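Local coordinates for protein polysaccharide deacetylase (Bacillus anthracis, PDB 2J13) that probably removes acetyl groups from amino sugars of bacterial cell-wall peptidoglycan, as a zinc-binding family 4 carbohydrate esterase, at residues Gly68-Ile73 with Lys97-Arg102; Val76-Lys81 with Lys104-Ile109; Arg161-Thr166 with Tyr171-Trp176. One frame throughout, in Å; residues are numbered along the deposited sequence. Where two conformers were deposited one is given.

Contact 1: Gly68-Ile73 with Lys97-Arg102; sequences GYTGKI and KDLLLR
Leu99 reaches across to the start of the facing helix with both of its methyl branches, one to each of two successive residues. CD1 lies 4.0 Å from CB of Thr70, while CD2 rests on bare backbone, 3.8 Å from N of Gly71. With CG set anti to its carbonyl carbon (chi1 -76°), the leucine fork is held out between the helices, and Gly71, lacking a side chain, lets it meet the main chain directly. CA of Gly71 and CA of Leu99, the nearest CA pair, are 6.8 Å apart. Helix 70-80 follows strand 56-63, and helix 97-105 comes after strand 84-88 and helix 90-95; the two strands are parallel neighbours in the central sheet of this NodB-type deacetylase domain, so the helix pair is part of the helical layer around it.

Arg102 supplies the polar part. Its chain bends at chi3 (63°), and NH1 donates to O of Gly71 over 3.1 Å. The bond is bent, 140° at the hydrogen, and the oxygen lies out of the guanidinium plane. Salt bridges from NH2 to Asp75 and from NE to Glu106 hold the same group and probably fix its rotation. OG1 of Thr70 turns instead to Glu66.

Contact 2: Val76-Lys81 with Lys104-Ile109; sequences VLKEKK and KDEGHI
Lys78 and Glu106 bury the most surface here, and their side chains meet at about a right angle. The lysine sets out with CG anti to its backbone N (chi1 -177°), bends at chi3, and brings NZ to 3.0 Å from OE2 of Glu106. This is a salt bridge whose hydrogen bond is weak. Glu106, the first residue to leave helical geometry after helix 97-105, extends its chain beyond CG toward the lysine; the same OE2 also pairs with NE of Arg102.

Deeper in the protein, His108 packs against Leu77. CE1 of the imidazole lies 3.7 Å from CD1 of Leu77 and 3.8 Å from its CB, so the leucine touches the ring with both the root and a tip of its side chain. The backbone O of Glu106 sits over one face of that ring, offset toward the rim. ND1 is hydrogen-bonded to Ala84, and Phe86 meets the ring edge-to-face, tying the histidine to strand 84-88.

Helix 70-80 ends in a Schellman motif with Lys81 as its C-prime residue, whose NZ turns back to O of Lys78, 3.0 Å away.

Lys78 and Arg102 bring two positive charges to OE2 of Glu106, which would probably stabilise the carboxylate as an anion.

Contact 3: Arg161-Thr166 with Tyr171-Trp176; sequences RTLALT and YYNVFW
Helix 161-166 and strand 172-174 run at 131° to each other, their axes 8.3 Å apart at closest approach, and the turn between them is closed by Tyr171 N donating to Thr166 O over 3.2 Å.

Asn173 is the central side chain. Its ND2 donates to O of Leu163 at 3.1 Å, fairly straight at 158° with the oxygen close to the amide plane, which helps hold the amide's rotation. OD1 takes a hydrogen from a water 2.7 Å away that also donates to OG1 of Thr166. That hydroxyl in turn donates to O of Thr162, so a polar chain among buried residues runs from the strand back into the helix. Thr166 sets CG2 anti to its backbone N, which puts the methyl 3.6 Å from CB of Tyr171 and 3.3 Å from OD1 of Asn173. CD2 of Leu163 lies against CG of Asn173 at 3.5 Å and meets Phe175 in the plane of its ring, at the edge.

Helix 160-168 lies in the connection from strand 150-151 to its parallel neighbour 172-174, a beta-alpha-beta crossover, and strand 46-47 flanks 172-174 on its other edge. Helix 125-143 packs on Thr166 and Tyr171 through Leu132.

Read from the N terminus, the chain leaves strand 56-63, enters helix 70-80 through residues 68-73 and ends that helix at 76-81. It then passes through strand 84-88 and helix 90-95 before helix 97-105 returns it to both: contact 1 closes the first loop near the helix starts, contact 2 the second near their ends. The two loops cross rather than nest, and the contacts touch where Arg102 comes beside Lys78. Together they tie helix 70-80 to helix 97-105 along much of their length. Contact 3 follows in series, about 26 Å from either, centre to centre, on the opposite side of the chain's centre; its short loop ties helix 160-168 to strand 172-174 of the smaller sheet.

Contact 1: Gly68-Ile73 with Lys97-Arg102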
ATOM      1  N   GLY A  68     -17.844  -1.298  -4.198  1.00 35.63           N
ATOM      2  CA  GLY A  68     -19.014  -0.890  -3.402  1.00 35.32           C
ATOM      3  C   GLY A  68     -18.961  -1.320  -1.940  1.00 34.82           C
ATOM      4  O   GLY A  68     -19.951  -1.162  -1.185  1.00 34.86           O
ATOM      5  N   TYR A  69     -17.818  -1.839  -1.504  1.00 32.49           N
ATOM      6  CA  TYR A  69     -17.691  -2.331  -0.118  1.00 31.50           C
ATOM      7  C   TYR A  69     -16.637  -1.598   0.722  1.00 30.04           C
ATOM      8  O   TYR A  69     -16.413  -1.942   1.876  1.00 27.31           O
ATOM      9  CB  TYR A  69     -17.423  -3.835  -0.165  1.00 33.26           C
ATOM     10  CG  TYR A  69     -18.512  -4.526  -0.938  1.00 34.84           C
ATOM     11  CD1 TYR A  69     -19.782  -4.636  -0.397  1.00 37.27           C
ATOM     12  CD2 TYR A  69     -18.294  -5.002  -2.229  1.00 35.11           C
ATOM     13  CE1 TYR A  69     -20.811  -5.218  -1.096  1.00 37.93           C
ATOM     14  CE2 TYR A  69     -19.345  -5.611  -2.956  1.00 36.46           C
ATOM     15  CZ  TYR A  69     -20.590  -5.709  -2.365  1.00 37.15           C
ATOM     16  OH  TYR A  69     -21.664  -6.293  -3.009  1.00 37.31           O
ATOM     17  N   THR A  70     -15.951  -0.612   0.142  1.00 28.67           N
ATOM     18  CA  THR A  70     -14.931   0.077   0.910  1.00 27.50           C
ATOM     19  C   THR A  70     -15.515   0.759   2.153  1.00 27.18           C
ATOM     20  O   THR A  70     -14.859   0.821   3.165  1.00 26.00           O
ATOM     21  CB  THR A  70     -14.139   1.034   0.036  1.00 27.64           C
ATOM     22  OG1 THR A  70     -13.579   0.272  -1.065  1.00 28.47           O
ATOM     23  CG2 THR A  70     -13.037   1.720   0.843  1.00 27.86           C
ATOM     24  N   GLY A  71     -16.738   1.277   2.078  1.00 27.93           N
ATOM     25  CA  GLY A  71     -17.356   1.905   3.250  1.00 28.53           C
ATOM     26  C   GLY A  71     -17.574   0.897   4.368  1.00 29.09           C
ATOM     27  O   GLY A  71     -17.419   1.224   5.544  1.00 30.35           O
ATOM     28  N   LYS A  72     -17.923  -0.325   4.000  1.00 30.10           N
ATOM     29  CA  LYS A  72     -18.106  -1.419   4.974  1.00 30.68           C
ATOM     30  C   LYS A  72     -16.772  -1.846   5.594  1.00 29.76           C
ATOM     31  O   LYS A  72     -16.719  -2.115   6.791  1.00 29.83           O
ATOM     32  CB  LYS A  72     -18.824  -2.605   4.320  1.00 32.19           C
ATOM     33  CG  LYS A  72     -20.309  -2.343   4.043  1.00 36.08           C
ATOM     34  CD  LYS A  72     -20.856  -3.311   2.998  1.00 41.17           C
ATOM     35  CE  LYS A  72     -22.318  -3.704   3.243  1.00 43.22           C
ATOM     36  NZ  LYS A  72     -22.758  -4.864   2.403  1.00 45.17           N
ATOM     37  N   ILE A  73     -15.697  -1.894   4.792  1.00 27.56           N
ATOM     38  CA  ILE A  73     -14.335  -2.106   5.316  1.00 26.93           C
ATOM     39  C   ILE A  73     -13.992  -1.019   6.322  1.00 26.19           C
ATOM     40  O   ILE A  73     -13.489  -1.292   7.418  1.00 25.85           O
ATOM     41  CB  ILE A  73     -13.265  -2.113   4.152  1.00 26.65           C
ATOM     42  CG1 ILE A  73     -13.417  -3.361   3.310  1.00 28.70           C
ATOM     43  CG2 ILE A  73     -11.861  -2.007   4.681  1.00 26.27           C
ATOM     44  CD1 ILE A  73     -13.086  -4.619   3.978  1.00 30.73           C
ATOM     45  N   LYS A  97     -14.426  10.717  -3.883  1.00 29.71           N
ATOM     46  CA  LYS A  97     -13.910  11.705  -2.943  0.50 30.66           C
ATOM     47  C   LYS A  97     -14.414  11.476  -1.520  1.00 30.34           C
ATOM     48  O   LYS A  97     -13.680  11.687  -0.578  1.00 29.98           O
ATOM     49  CB  LYS A  97     -14.190  13.153  -3.384  0.50 30.95           C
ATOM     50  CG  LYS A  97     -13.006  14.081  -3.098  0.50 31.95           C
ATOM     51  CD  LYS A  97     -13.389  15.556  -2.969  0.50 32.31           C
ATOM     52  CE  LYS A  97     -13.616  16.208  -4.316  0.50 34.40           C
ATOM     53  NZ  LYS A  97     -12.424  16.226  -5.198  0.50 35.28           N
ATOM     54  N   ASP A  98     -15.658  11.047  -1.361  1.00 31.79           N
ATOM     55  CA  ASP A  98     -16.198  10.873  -0.021  1.00 32.26           C
ATOM     56  C   ASP A  98     -15.513   9.754   0.768  1.00 31.32           C
ATOM     57  O   ASP A  98     -15.214   9.930   1.944  1.00 30.03           O
ATOM     58  CB  ASP A  98     -17.716  10.666  -0.102  1.00 33.83           C
ATOM     59  CG  ASP A  98     -18.446  11.935  -0.487  1.00 38.23           C
ATOM     60  OD1 ASP A  98     -17.879  13.051  -0.319  1.00 42.15           O
ATOM     61  OD2 ASP A  98     -19.594  11.809  -0.962  1.00 44.89           O
ATOM     62  N   LEU A  99     -15.219   8.636   0.103  1.00 30.34           N
ATOM     63  CA  LEU A  99     -14.471   7.541   0.736  1.00 29.32           C
ATOM     64  C   LEU A  99     -13.044   7.990   1.079  1.00 28.95           C
ATOM     65  O   LEU A  99     -12.529   7.675   2.146  1.00 29.83           O
ATOM     66  CB  LEU A  99     -14.480   6.283  -0.140  1.00 29.80           C
ATOM     67  CG  LEU A  99     -15.799   5.514  -0.111  1.00 29.53           C
ATOM     68  CD1 LEU A  99     -15.817   4.460  -1.229  1.00 29.49           C
ATOM     69  CD2 LEU A  99     -16.066   4.881   1.254  1.00 30.88           C
ATOM     70  N   LEU A 100     -12.414   8.760   0.186  1.00 27.58           N
ATOM     71  CA  LEU A 100     -11.105   9.302   0.444  0.50 27.26           C
ATOM     72  C   LEU A 100     -11.071  10.146   1.729  1.00 27.88           C
ATOM     73  O   LEU A 100     -10.181  10.022   2.547  1.00 27.35           O
ATOM     74  CB  LEU A 100     -10.677  10.093  -0.782  0.50 27.57           C
ATOM     75  CG  LEU A 100      -9.220  10.409  -1.020  0.50 26.23           C
ATOM     76  CD1 LEU A 100      -8.395   9.161  -1.329  0.50 26.64           C
ATOM     77  CD2 LEU A 100      -9.176  11.380  -2.181  0.50 26.45           C
ATOM     78  N   LEU A 101     -12.090  11.001   1.906  1.00 28.62           N
ATOM     79  CA  LEU A 101     -12.194  11.799   3.088  1.00 30.09           C
ATOM     80  C   LEU A 101     -12.419  10.954   4.343  1.00 29.99           C
ATOM     81  O   LEU A 101     -11.922  11.307   5.401  1.00 31.00           O
ATOM     82  CB  LEU A 101     -13.295  12.848   2.893  1.00 30.51           C
ATOM     83  CG  LEU A 101     -12.847  13.899   1.872  1.00 33.00           C
ATOM     84  CD1 LEU A 101     -14.010  14.792   1.477  1.00 36.46           C
ATOM     85  CD2 LEU A 101     -11.722  14.733   2.462  1.00 34.57           C
ATOM     86  N   ARG A 102     -13.160   9.860   4.237  1.00 30.06           N
ATOM     87  CA  ARG A 102     -13.276   8.911   5.370  1.00 29.25           C
ATOM     88  C   ARG A 102     -11.918   8.339   5.732  1.00 28.52           C
ATOM     89  O   ARG A 102     -11.579   8.152   6.885  1.00 27.43           O
ATOM     90  CB  ARG A 102     -14.217   7.749   5.035  1.00 29.81           C
ATOM     91  CG  ARG A 102     -15.706   8.118   4.996  1.00 31.46           C
ATOM     92  CD  ARG A 102     -16.591   6.919   5.096  1.00 32.00           C
ATOM     93  NE  ARG A 102     -16.424   6.233   6.372  1.00 31.60           N
ATOM     94  CZ  ARG A 102     -16.889   5.016   6.634  1.00 31.16           C
ATOM     95  NH1 ARG A 102     -17.571   4.345   5.727  1.00 31.97           N
ATOM     96  NH2 ARG A 102     -16.674   4.471   7.817  1.00 32.85           N
TER

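Contact 2: Val76-Lys81 with Lys104-Ile109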
ATOM      1  N   VAL A  76     -15.689  -1.515   9.662  1.00 28.26           N
ATOM      2  CA  VAL A  76     -14.999  -2.530  10.446  1.00 27.20           C
ATOM      3  C   VAL A  76     -13.727  -1.953  11.092  1.00 26.14           C
ATOM      4  O   VAL A  76     -13.484  -2.115  12.271  1.00 24.92           O
ATOM      5  CB  VAL A  76     -14.663  -3.783   9.629  1.00 26.96           C
ATOM      6  CG1 VAL A  76     -13.765  -4.700  10.418  1.00 26.31           C
ATOM      7  CG2 VAL A  76     -15.929  -4.514   9.169  1.00 26.92           C
ATOM      8  N   LEU A  77     -12.890  -1.269  10.319  1.00 25.75           N
ATOM      9  CA  LEU A  77     -11.641  -0.738  10.861  1.00 25.37           C
ATOM     10  C   LEU A  77     -11.870   0.265  11.999  1.00 27.21           C
ATOM     11  O   LEU A  77     -11.101   0.315  12.965  1.00 26.62           O
ATOM     12  CB  LEU A  77     -10.825  -0.075   9.722  1.00 24.90           C
ATOM     13  CG  LEU A  77     -10.356  -1.046   8.634  1.00 24.32           C
ATOM     14  CD1 LEU A  77      -9.689  -0.216   7.467  1.00 23.60           C
ATOM     15  CD2 LEU A  77      -9.409  -2.068   9.208  1.00 24.74           C
ATOM     16  N   LYS A  78     -12.943   1.039  11.878  1.00 28.93           N
ATOM     17  CA  LYS A  78     -13.319   2.012  12.881  1.00 30.91           C
ATOM     18  C   LYS A  78     -13.789   1.308  14.170  1.00 31.26           C
ATOM     19  O   LYS A  78     -13.384   1.696  15.241  1.00 31.19           O
ATOM     20  CB  LYS A  78     -14.429   2.895  12.317  1.00 31.35           C
ATOM     21  CG  LYS A  78     -14.917   4.036  13.217  1.00 33.80           C
ATOM     22  CD  LYS A  78     -16.106   4.691  12.544  1.00 36.27           C
ATOM     23  CE  LYS A  78     -15.989   6.194  12.444  1.00 41.53           C
ATOM     24  NZ  LYS A  78     -16.748   6.749  11.250  1.00 44.06           N
ATOM     25  N   GLU A  79     -14.601   0.268  14.008  1.00 31.66           N
ATOM     26  CA  GLU A  79     -15.129  -0.516  15.130  0.50 32.52           C
ATOM     27  C   GLU A  79     -14.013  -1.187  15.904  1.00 32.06           C
ATOM     28  O   GLU A  79     -14.021  -1.208  17.148  1.00 32.59           O
ATOM     29  CB  GLU A  79     -16.088  -1.588  14.620  0.50 32.61           C
ATOM     30  CG  GLU A  79     -17.447  -1.055  14.187  0.50 33.65           C
ATOM     31  CD  GLU A  79     -18.489  -2.144  13.973  0.50 34.56           C
ATOM     32  OE1 GLU A  79     -18.261  -3.314  14.378  0.50 35.72           O
ATOM     33  OE2 GLU A  79     -19.554  -1.823  13.389  0.50 36.81           O
ATOM     34  N   LYS A  80     -13.065  -1.749  15.165  1.00 30.75           N
ATOM     35  CA  LYS A  80     -11.990  -2.517  15.725  1.00 30.25           C
ATOM     36  C   LYS A  80     -10.768  -1.691  16.080  1.00 29.14           C
ATOM     37  O   LYS A  80      -9.810  -2.232  16.619  1.00 28.59           O
ATOM     38  CB  LYS A  80     -11.571  -3.619  14.740  1.00 30.32           C
ATOM     39  CG  LYS A  80     -12.673  -4.572  14.349  1.00 32.15           C
ATOM     40  CD  LYS A  80     -13.140  -5.404  15.499  1.00 34.73           C
ATOM     41  CE  LYS A  80     -14.157  -6.405  15.029  1.00 37.30           C
ATOM     42  NZ  LYS A  80     -14.549  -7.290  16.155  1.00 37.88           N
ATOM     43  N   LYS A  81     -10.777  -0.409  15.729  1.00 28.92           N
ATOM     44  CA  LYS A  81      -9.629   0.478  15.896  1.00 29.18           C
ATOM     45  C   LYS A  81      -8.346  -0.090  15.303  1.00 27.11           C
ATOM     46  O   LYS A  81      -7.324  -0.252  15.962  1.00 27.21           O
ATOM     47  CB  LYS A  81      -9.468   0.872  17.366  1.00 30.06           C
ATOM     48  CG  LYS A  81     -10.681   1.616  17.866  1.00 33.55           C
ATOM     49  CD  LYS A  81     -10.849   2.938  17.121  1.00 38.78           C
ATOM     50  CE  LYS A  81     -12.144   3.660  17.449  1.00 41.98           C
ATOM     51  NZ  LYS A  81     -12.583   4.456  16.254  1.00 44.63           N
ATOM     52  N   LYS A 104      -8.944   9.681   5.522  1.00 28.40           N
ATOM     53  CA  LYS A 104      -8.160  10.666   6.264  0.50 29.53           C
ATOM     54  C   LYS A 104      -8.793  10.958   7.625  1.00 29.75           C
ATOM     55  O   LYS A 104      -8.089  11.001   8.623  1.00 28.53           O
ATOM     56  CB  LYS A 104      -8.003  11.955   5.456  0.50 30.27           C
ATOM     57  CG  LYS A 104      -7.232  13.072   6.165  0.50 31.50           C
ATOM     58  CD  LYS A 104      -8.174  14.099   6.817  0.50 32.31           C
ATOM     59  CE  LYS A 104      -7.455  15.347   7.261  0.50 31.49           C
ATOM     60  NZ  LYS A 104      -6.685  15.188   8.526  0.50 31.35           N
ATOM     61  N   ASP A 105     -10.101  11.122   7.635  1.00 30.60           N
ATOM     62  CA  ASP A 105     -10.841  11.517   8.841  1.00 32.77           C
ATOM     63  C   ASP A 105     -10.851  10.435   9.896  1.00 32.69           C
ATOM     64  O   ASP A 105     -10.894  10.748  11.094  1.00 33.82           O
ATOM     65  CB  ASP A 105     -12.277  11.923   8.483  1.00 33.88           C
ATOM     66  CG  ASP A 105     -12.345  13.205   7.649  1.00 37.85           C
ATOM     67  OD1 ASP A 105     -11.336  13.951   7.582  1.00 43.89           O
ATOM     68  OD2 ASP A 105     -13.406  13.469   7.033  1.00 42.57           O
ATOM     69  N   GLU A 106     -10.793   9.169   9.479  1.00 31.62           N
ATOM     70  CA  GLU A 106     -10.842   8.040  10.428  1.00 30.92           C
ATOM     71  C   GLU A 106      -9.484   7.415  10.795  1.00 30.35           C
ATOM     72  O   GLU A 106      -9.424   6.299  11.315  1.00 31.15           O
ATOM     73  CB  GLU A 106     -11.841   7.001   9.933  1.00 30.74           C
ATOM     74  CG  GLU A 106     -13.230   7.633   9.734  1.00 31.48           C
ATOM     75  CD  GLU A 106     -14.249   6.781   9.031  1.00 32.19           C
ATOM     76  OE1 GLU A 106     -14.045   5.551   8.891  1.00 31.67           O
ATOM     77  OE2 GLU A 106     -15.316   7.368   8.646  1.00 35.09           O
ATOM     78  N   GLY A 107      -8.398   8.136  10.553  1.00 28.75           N
ATOM     79  CA  GLY A 107      -7.099   7.779  11.088  1.00 27.96           C
ATOM     80  C   GLY A 107      -6.239   6.866  10.230  1.00 27.29           C
ATOM     81  O   GLY A 107      -5.281   6.279  10.728  1.00 28.55           O
ATOM     82  N   HIS A 108      -6.565   6.767   8.942  1.00 25.21           N
ATOM     83  CA  HIS A 108      -5.774   5.922   8.029  1.00 23.61           C
ATOM     84  C   HIS A 108      -4.735   6.744   7.274  1.00 23.83           C
ATOM     85  O   HIS A 108      -4.696   7.989   7.397  1.00 25.80           O
ATOM     86  CB  HIS A 108      -6.693   5.178   7.097  1.00 23.42           C
ATOM     87  CG  HIS A 108      -7.693   4.362   7.834  1.00 22.23           C
ATOM     88  ND1 HIS A 108      -7.331   3.314   8.655  1.00 22.48           N
ATOM     89  CD2 HIS A 108      -9.032   4.499   7.955  1.00 24.28           C
ATOM     90  CE1 HIS A 108      -8.417   2.813   9.212  1.00 24.51           C
ATOM     91  NE2 HIS A 108      -9.460   3.515   8.811  1.00 24.77           N
ATOM     92  N   ILE A 109      -3.856   6.048   6.554  1.00 21.72           N
ATOM     93  CA  ILE A 109      -2.857   6.720   5.710  1.00 20.71           C
ATOM     94  C   ILE A 109      -3.264   6.460   4.292  1.00 20.17           C
ATOM     95  O   ILE A 109      -3.635   5.320   3.958  1.00 19.87           O
ATOM     96  CB  ILE A 109      -1.470   6.177   5.960  1.00 22.04           C
ATOM     97  CG1 ILE A 109      -1.055   6.489   7.392  1.00 22.18           C
ATOM     98  CG2 ILE A 109      -0.483   6.718   4.923  1.00 22.17           C
ATOM     99  CD1 ILE A 109       0.170   5.744   7.817  1.00 25.11           C
TER

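Contact 3: Arg161-Thr166 with Tyr171-Trp176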
ATOM      1  N   ARG A 161      15.458   0.496 -12.016  1.00 26.35           N
ATOM      2  CA  ARG A 161      15.249   1.899 -12.384  1.00 26.32           C
ATOM      3  C   ARG A 161      14.033   2.506 -11.687  1.00 25.80           C
ATOM      4  O   ARG A 161      14.136   3.580 -11.096  1.00 25.41           O
ATOM      5  CB  ARG A 161      15.098   2.051 -13.884  1.00 27.28           C
ATOM      6  CG  ARG A 161      15.131   3.519 -14.309  1.00 29.71           C
ATOM      7  CD  ARG A 161      14.562   3.730 -15.643  1.00 30.64           C
ATOM      8  NE  ARG A 161      14.942   5.055 -16.115  1.00 31.68           N
ATOM      9  CZ  ARG A 161      16.142   5.331 -16.602  1.00 31.41           C
ATOM     10  NH1 ARG A 161      17.060   4.369 -16.695  1.00 32.68           N
ATOM     11  NH2 ARG A 161      16.425   6.570 -16.982  1.00 32.00           N
ATOM     12  N   THR A 162      12.910   1.807 -11.735  1.00 24.97           N
ATOM     13  CA  THR A 162      11.650   2.381 -11.197  1.00 24.40           C
ATOM     14  C   THR A 162      11.712   2.510  -9.668  1.00 23.68           C
ATOM     15  O   THR A 162      11.200   3.477  -9.097  1.00 23.11           O
ATOM     16  CB  THR A 162      10.391   1.614 -11.652  1.00 23.82           C
ATOM     17  OG1 THR A 162      10.364   0.296 -11.084  1.00 23.87           O
ATOM     18  CG2 THR A 162      10.284   1.516 -13.157  1.00 25.48           C
ATOM     19  N   LEU A 163      12.310   1.524  -8.990  1.00 22.90           N
ATOM     20  CA  LEU A 163      12.565   1.608  -7.563  1.00 23.30           C
ATOM     21  C   LEU A 163      13.422   2.801  -7.225  1.00 23.11           C
ATOM     22  O   LEU A 163      13.096   3.599  -6.351  1.00 24.29           O
ATOM     23  CB  LEU A 163      13.234   0.311  -7.063  1.00 23.29           C
ATOM     24  CG  LEU A 163      12.415  -0.945  -7.158  1.00 23.82           C
ATOM     25  CD1 LEU A 163      13.273  -2.183  -6.786  1.00 24.04           C
ATOM     26  CD2 LEU A 163      11.136  -0.867  -6.262  1.00 25.09           C
ATOM     27  N   ALA A 164      14.523   2.975  -7.950  1.00 23.66           N
ATOM     28  CA  ALA A 164      15.437   4.063  -7.663  1.00 24.58           C
ATOM     29  C   ALA A 164      14.817   5.452  -7.957  1.00 24.87           C
ATOM     30  O   ALA A 164      15.012   6.369  -7.200  1.00 25.43           O
ATOM     31  CB  ALA A 164      16.761   3.864  -8.425  1.00 24.62           C
ATOM     32  N   LEU A 165      14.060   5.569  -9.040  1.00 25.78           N
ATOM     33  CA  LEU A 165      13.392   6.837  -9.394  0.50 25.86           C
ATOM     34  C   LEU A 165      12.336   7.198  -8.359  1.00 25.68           C
ATOM     35  O   LEU A 165      12.199   8.365  -7.963  1.00 25.95           O
ATOM     36  CB  LEU A 165      12.752   6.745 -10.775  0.50 26.38           C
ATOM     37  CG  LEU A 165      13.675   6.574 -11.990  0.50 27.88           C
ATOM     38  CD1 LEU A 165      12.843   6.402 -13.238  0.50 29.58           C
ATOM     39  CD2 LEU A 165      14.647   7.733 -12.121  0.50 29.60           C
ATOM     40  N   THR A 166      11.612   6.195  -7.894  1.00 25.06           N
ATOM     41  CA  THR A 166      10.592   6.405  -6.851  1.00 24.09           C
ATOM     42  C   THR A 166      11.226   6.897  -5.540  1.00 24.37           C
ATOM     43  O   THR A 166      10.747   7.854  -4.954  1.00 24.24           O
ATOM     44  CB  THR A 166       9.780   5.097  -6.665  1.00 23.76           C
ATOM     45  OG1 THR A 166       9.160   4.762  -7.934  1.00 23.20           O
ATOM     46  CG2 THR A 166       8.702   5.242  -5.528  1.00 24.59           C
ATOM     47  N   TYR A 171       9.848   8.814  -2.027  1.00 25.75           N
ATOM     48  CA  TYR A 171       8.903   7.767  -1.606  1.00 23.72           C
ATOM     49  C   TYR A 171       9.562   6.464  -1.222  1.00 23.81           C
ATOM     50  O   TYR A 171      10.578   6.088  -1.797  1.00 24.53           O
ATOM     51  CB  TYR A 171       7.941   7.464  -2.753  1.00 22.77           C
ATOM     52  CG  TYR A 171       7.201   8.676  -3.261  1.00 21.70           C
ATOM     53  CD1 TYR A 171       6.117   9.187  -2.560  1.00 23.56           C
ATOM     54  CD2 TYR A 171       7.547   9.249  -4.479  1.00 20.93           C
ATOM     55  CE1 TYR A 171       5.410  10.303  -3.032  1.00 22.66           C
ATOM     56  CE2 TYR A 171       6.854  10.354  -4.975  1.00 23.01           C
ATOM     57  CZ  TYR A 171       5.781  10.868  -4.255  1.00 24.51           C
ATOM     58  OH  TYR A 171       5.109  11.972  -4.735  1.00 24.56           O
ATOM     59  N   TYR A 172       8.951   5.776  -0.253  1.00 22.29           N
ATOM     60  CA  TYR A 172       9.196   4.337  -0.065  1.00 22.57           C
ATOM     61  C   TYR A 172       8.422   3.519  -1.099  1.00 21.79           C
ATOM     62  O   TYR A 172       7.255   3.795  -1.432  1.00 21.69           O
ATOM     63  CB  TYR A 172       8.760   3.858   1.304  1.00 23.68           C
ATOM     64  CG  TYR A 172       9.472   4.478   2.479  1.00 25.41           C
ATOM     65  CD1 TYR A 172      10.681   3.972   2.919  1.00 27.52           C
ATOM     66  CD2 TYR A 172       8.914   5.541   3.164  1.00 26.83           C
ATOM     67  CE1 TYR A 172      11.309   4.524   4.038  1.00 29.69           C
ATOM     68  CE2 TYR A 172       9.532   6.104   4.272  1.00 29.00           C
ATOM     69  CZ  TYR A 172      10.724   5.603   4.690  1.00 28.72           C
ATOM     70  OH  TYR A 172      11.326   6.172   5.792  1.00 32.58           O
ATOM     71  N   ASN A 173       9.047   2.431  -1.518  1.00 21.11           N
ATOM     72  CA  ASN A 173       8.431   1.451  -2.374  1.00 21.34           C
ATOM     73  C   ASN A 173       7.891   0.346  -1.437  1.00 21.60           C
ATOM     74  O   ASN A 173       8.679  -0.412  -0.857  1.00 22.07           O
ATOM     75  CB  ASN A 173       9.501   0.828  -3.253  1.00 21.61           C
ATOM     76  CG  ASN A 173      10.045   1.795  -4.327  1.00 23.22           C
ATOM     77  OD1 ASN A 173       9.359   2.066  -5.316  1.00 24.10           O
ATOM     78  ND2 ASN A 173      11.287   2.289  -4.140  1.00 23.81           N
ATOM     79  N   VAL A 174       6.577   0.230  -1.357  1.00 20.66           N
ATOM     80  CA  VAL A 174       5.938  -0.639  -0.366  1.00 20.08           C
ATOM     81  C   VAL A 174       5.262  -1.798  -1.068  1.00 20.34           C
ATOM     82  O   VAL A 174       4.271  -1.619  -1.784  1.00 19.73           O
ATOM     83  CB  VAL A 174       4.917   0.115   0.481  1.00 19.85           C
ATOM     84  CG1 VAL A 174       4.364  -0.827   1.551  1.00 19.32           C
ATOM     85  CG2 VAL A 174       5.525   1.364   1.112  1.00 21.13           C
ATOM     86  N   PHE A 175       5.815  -3.003  -0.869  1.00 20.05           N
ATOM     87  CA  PHE A 175       5.244  -4.215  -1.429  1.00 20.17           C
ATOM     88  C   PHE A 175       4.420  -4.915  -0.360  1.00 20.84           C
ATOM     89  O   PHE A 175       3.815  -4.223   0.433  1.00 21.18           O
ATOM     90  CB  PHE A 175       6.362  -5.054  -2.050  1.00 20.72           C
ATOM     91  CG  PHE A 175       6.950  -4.404  -3.258  1.00 19.04           C
ATOM     92  CD1 PHE A 175       6.345  -4.536  -4.485  1.00 20.60           C
ATOM     93  CD2 PHE A 175       8.058  -3.631  -3.150  1.00 20.19           C
ATOM     94  CE1 PHE A 175       6.877  -3.910  -5.607  1.00 22.03           C
ATOM     95  CE2 PHE A 175       8.607  -3.014  -4.278  1.00 21.57           C
ATOM     96  CZ  PHE A 175       8.001  -3.162  -5.482  1.00 19.85           C
ATOM     97  N   TRP A 176       4.403  -6.238  -0.306  1.00 20.45           N
ATOM     98  CA  TRP A 176       3.568  -6.961   0.689  1.00 20.52           C
ATOM     99  C   TRP A 176       4.163  -8.325   0.919  1.00 22.00           C
ATOM    100  O   TRP A 176       4.970  -8.791   0.118  1.00 22.99           O
ATOM    101  CB  TRP A 176       2.115  -7.103   0.223  1.00 20.52           C
ATOM    102  CG  TRP A 176       1.923  -7.828  -1.048  1.00 21.08           C
ATOM    103  CD1 TRP A 176       1.683  -9.150  -1.233  1.00 21.77           C
ATOM    104  CD2 TRP A 176       1.986  -7.251  -2.365  1.00 21.74           C
ATOM    105  NE1 TRP A 176       1.571  -9.442  -2.570  1.00 23.12           N
ATOM    106  CE2 TRP A 176       1.763  -8.290  -3.290  1.00 23.02           C
ATOM    107  CE3 TRP A 176       2.215  -5.959  -2.845  1.00 21.17           C
ATOM    108  CZ2 TRP A 176       1.764  -8.074  -4.667  1.00 22.45           C
ATOM    109  CZ3 TRP A 176       2.212  -5.758  -4.198  1.00 20.96           C
ATOM    110  CH2 TRP A 176       1.995  -6.798  -5.096  1.00 21.88           C
TER
HETATM  111  O   HOH W   1       7.948   2.109  -7.657  1.00 25.79           O